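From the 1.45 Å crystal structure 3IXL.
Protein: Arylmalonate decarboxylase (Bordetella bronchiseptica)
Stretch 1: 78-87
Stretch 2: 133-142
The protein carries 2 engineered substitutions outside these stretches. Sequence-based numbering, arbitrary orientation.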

# COMPACT_ATOMS: atom_id res chain seq x y z
N SER A 78 -2.84 -7.61 4.39
CA SER A 78 -4.10 -7.76 3.66
C SER A 78 -4.08 -8.74 2.48
O SER A 78 -5.14 -9.22 2.09
CB SER A 78 -4.69 -6.40 3.27
OG SER A 78 -3.79 -5.59 2.53
N PHE A 79 -2.89 -9.09 1.96
CA PHE A 79 -2.82 -10.07 0.86
C PHE A 79 -2.33 -11.47 1.23
O PHE A 79 -2.45 -12.38 0.40
CB PHE A 79 -2.09 -9.52 -0.41
CG PHE A 79 -0.58 -9.37 -0.28
CD1 PHE A 79 0.25 -10.48 -0.05
CD2 PHE A 79 0.01 -8.13 -0.45
CE1 PHE A 79 1.64 -10.33 0.06
CE2 PHE A 79 1.40 -7.96 -0.36
CZ PHE A 79 2.21 -9.06 -0.10
N TYR A 80 -1.77 -11.65 2.43
CA TYR A 80 -1.04 -12.90 2.70
C TYR A 80 -1.88 -14.16 2.70
O TYR A 80 -1.33 -15.26 2.60
CB TYR A 80 -0.18 -12.83 3.96
CG TYR A 80 -0.87 -13.03 5.31
CD1 TYR A 80 -1.74 -12.07 5.84
CD2 TYR A 80 -0.58 -14.15 6.10
CE1 TYR A 80 -2.32 -12.24 7.09
CE2 TYR A 80 -1.15 -14.32 7.36
CZ TYR A 80 -2.03 -13.36 7.84
OH TYR A 80 -2.58 -13.51 9.10
N ARG A 81 -3.19 -14.00 2.83
CA ARG A 81 -4.11 -15.14 2.86
C ARG A 81 -4.90 -15.26 1.57
O ARG A 81 -5.76 -16.13 1.45
CB ARG A 81 -5.04 -15.01 4.06
CG ARG A 81 -4.36 -15.33 5.38
CD ARG A 81 -5.29 -15.08 6.55
NE ARG A 81 -4.76 -15.62 7.80
CZ ARG A 81 -5.23 -15.33 9.01
NH1 ARG A 81 -6.25 -14.48 9.15
NH2 ARG A 81 -4.67 -15.88 10.07
N GLY A 82 -4.61 -14.40 0.60
CA GLY A 82 -5.30 -14.45 -0.69
C GLY A 82 -6.37 -13.39 -0.83
O GLY A 82 -6.67 -12.64 0.13
N ALA A 83 -6.97 -13.33 -2.02
CA ALA A 83 -7.94 -12.30 -2.36
C ALA A 83 -9.24 -12.35 -1.56
O ALA A 83 -9.77 -11.30 -1.17
CB ALA A 83 -8.25 -12.33 -3.86
N ALA A 84 -9.76 -13.56 -1.33
CA ALA A 84 -11.00 -13.69 -0.57
C ALA A 84 -10.86 -13.10 0.83
O ALA A 84 -11.78 -12.44 1.32
CB ALA A 84 -11.45 -15.15 -0.48
N PHE A 85 -9.71 -13.33 1.48
CA PHE A 85 -9.54 -12.80 2.84
C PHE A 85 -9.43 -11.27 2.84
O PHE A 85 -9.96 -10.62 3.73
CB PHE A 85 -8.34 -13.42 3.57
CG PHE A 85 -8.10 -12.82 4.93
CD1 PHE A 85 -8.93 -13.13 5.99
CD2 PHE A 85 -7.05 -11.93 5.13
CE1 PHE A 85 -8.72 -12.57 7.24
CE2 PHE A 85 -6.83 -11.37 6.38
CZ PHE A 85 -7.67 -11.68 7.44
N ASN A 86 -8.75 -10.71 1.86
CA ASN A 86 -8.72 -9.26 1.72
C ASN A 86 -10.14 -8.70 1.68
O ASN A 86 -10.47 -7.76 2.41
CB ASN A 86 -7.93 -8.85 0.47
CG ASN A 86 -7.85 -7.35 0.30
OD1 ASN A 86 -7.45 -6.63 1.22
ND2 ASN A 86 -8.22 -6.87 -0.87
N ALA A 87 -11.00 -9.32 0.88
CA ALA A 87 -12.39 -8.88 0.76
C ALA A 87 -13.16 -9.10 2.07
O ALA A 87 -13.91 -8.21 2.50
CB ALA A 87 -13.07 -9.60 -0.40
N ARG A 133 3.16 -15.00 -2.12
CA ARG A 133 1.78 -14.68 -1.76
C ARG A 133 1.26 -13.45 -2.50
O ARG A 133 0.11 -13.41 -2.92
CB ARG A 133 1.65 -14.50 -0.24
CG ARG A 133 1.86 -15.81 0.54
CD ARG A 133 2.09 -15.53 2.01
NE ARG A 133 2.54 -16.70 2.77
CZ ARG A 133 1.84 -17.32 3.71
NH1 ARG A 133 0.61 -16.92 4.03
NH2 ARG A 133 2.38 -18.36 4.34
N LEU A 134 2.13 -12.46 -2.68
CA LEU A 134 1.79 -11.29 -3.47
C LEU A 134 1.47 -11.70 -4.91
O LEU A 134 0.42 -11.32 -5.44
CB LEU A 134 2.92 -10.26 -3.44
CG LEU A 134 2.76 -9.03 -4.34
CD1 LEU A 134 1.50 -8.26 -4.04
CD2 LEU A 134 3.98 -8.11 -4.25
N ALA A 135 2.35 -12.48 -5.53
CA ALA A 135 2.10 -12.94 -6.90
C ALA A 135 0.80 -13.73 -7.03
O ALA A 135 0.05 -13.53 -8.00
CB ALA A 135 3.28 -13.76 -7.42
N ALA A 136 0.52 -14.59 -6.06
CA ALA A 136 -0.72 -15.38 -6.07
C ALA A 136 -1.96 -14.49 -5.95
O ALA A 136 -2.97 -14.70 -6.64
CB ALA A 136 -0.70 -16.43 -4.98
N PHE A 137 -1.89 -13.50 -5.05
CA PHE A 137 -2.96 -12.53 -4.87
C PHE A 137 -3.24 -11.78 -6.17
O PHE A 137 -4.39 -11.67 -6.61
CB PHE A 137 -2.58 -11.55 -3.74
CG PHE A 137 -3.53 -10.39 -3.60
CD1 PHE A 137 -4.73 -10.52 -2.90
CD2 PHE A 137 -3.21 -9.15 -4.13
CE1 PHE A 137 -5.61 -9.44 -2.77
CE2 PHE A 137 -4.08 -8.06 -4.00
CZ PHE A 137 -5.27 -8.21 -3.32
N LEU A 138 -2.18 -11.26 -6.79
CA LEU A 138 -2.36 -10.52 -8.04
C LEU A 138 -2.98 -11.39 -9.14
O LEU A 138 -3.88 -10.93 -9.85
CB LEU A 138 -1.05 -9.88 -8.51
CG LEU A 138 -0.45 -8.83 -7.56
CD1 LEU A 138 0.99 -8.52 -7.97
CD2 LEU A 138 -1.28 -7.56 -7.53
N ALA A 139 -2.51 -12.63 -9.26
CA ALA A 139 -3.08 -13.57 -10.23
C ALA A 139 -4.56 -13.86 -9.96
O ALA A 139 -5.36 -13.95 -10.90
CB ALA A 139 -2.27 -14.86 -10.28
N GLU A 140 -4.93 -14.01 -8.69
CA GLU A 140 -6.33 -14.20 -8.31
C GLU A 140 -7.19 -13.03 -8.76
O GLU A 140 -8.39 -13.19 -9.03
CB GLU A 140 -6.48 -14.35 -6.79
CG GLU A 140 -6.12 -15.71 -6.21
CD GLU A 140 -6.34 -15.77 -4.70
OE1 GLU A 140 -7.00 -16.72 -4.22
OE2 GLU A 140 -5.86 -14.88 -3.98
N GLU A 141 -6.57 -11.85 -8.84
CA GLU A 141 -7.26 -10.62 -9.19
C GLU A 141 -7.10 -10.25 -10.66
O GLU A 141 -7.30 -9.10 -11.05
CB GLU A 141 -6.77 -9.48 -8.28
CG GLU A 141 -7.24 -9.63 -6.83
CD GLU A 141 -8.70 -9.22 -6.63
OE1 GLU A 141 -9.33 -8.71 -7.58
OE2 GLU A 141 -9.21 -9.38 -5.50
N SER A 142 -6.73 -11.24 -11.47
CA SER A 142 -6.64 -11.12 -12.93
C SER A 142 -5.51 -10.21 -13.43
O SER A 142 -5.59 -9.66 -14.53
CB SER A 142 -7.99 -10.70 -13.53
OG SER A 142 -8.98 -11.67 -13.25
O HOH W 1 -1.94 -14.48 -1.43
O HOH W 2 -9.42 -8.82 -2.74
O HOH W 3 -8.68 -16.21 -2.19

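A turn and the start of a helix (79–87) pack against one flank of helix 133–140, burying 507 Å² in all. The main bump is Phe 79: its CA-to-CB bond points toward the helix, and its ring (chi1 p) lies against Leu 134 and the Arg 133 backbone. Leu 134 CB sits over one ring face, 3.6 Å from Phe 79 CZ, while Phe 79 CB rests on a face of the Phe 137 ring, 3.6 Å from Phe 137 CG. The flat Phe 137 ring (chi1 t) slides its edge under the turn, with Phe 137 CD1 3.9 Å from Gly 82 C and 3.7 Å from Ala 83 N. Gly 82 closes a type I turn with positive phi, where a CB would jam against the preceding carbonyl and come tight to Glu 140 OE2. Ala 83 CB lies 3.5 Å from Glu 140 OE2, and Ala 83 N, free at the first turn of its helix, donates to the same oxygen at 2.7 Å. At the other end, extended Arg 133 reaches Tyr 80 O through NH1 (2.9 Å). Three waters bridge the stretches, one bridging Phe 79 O and Arg 133 O, another joining Ala 83 O and Asn 86 ND2 to Glu 141 OE2, a third linking Ala 84 N to Glu 140 OE1.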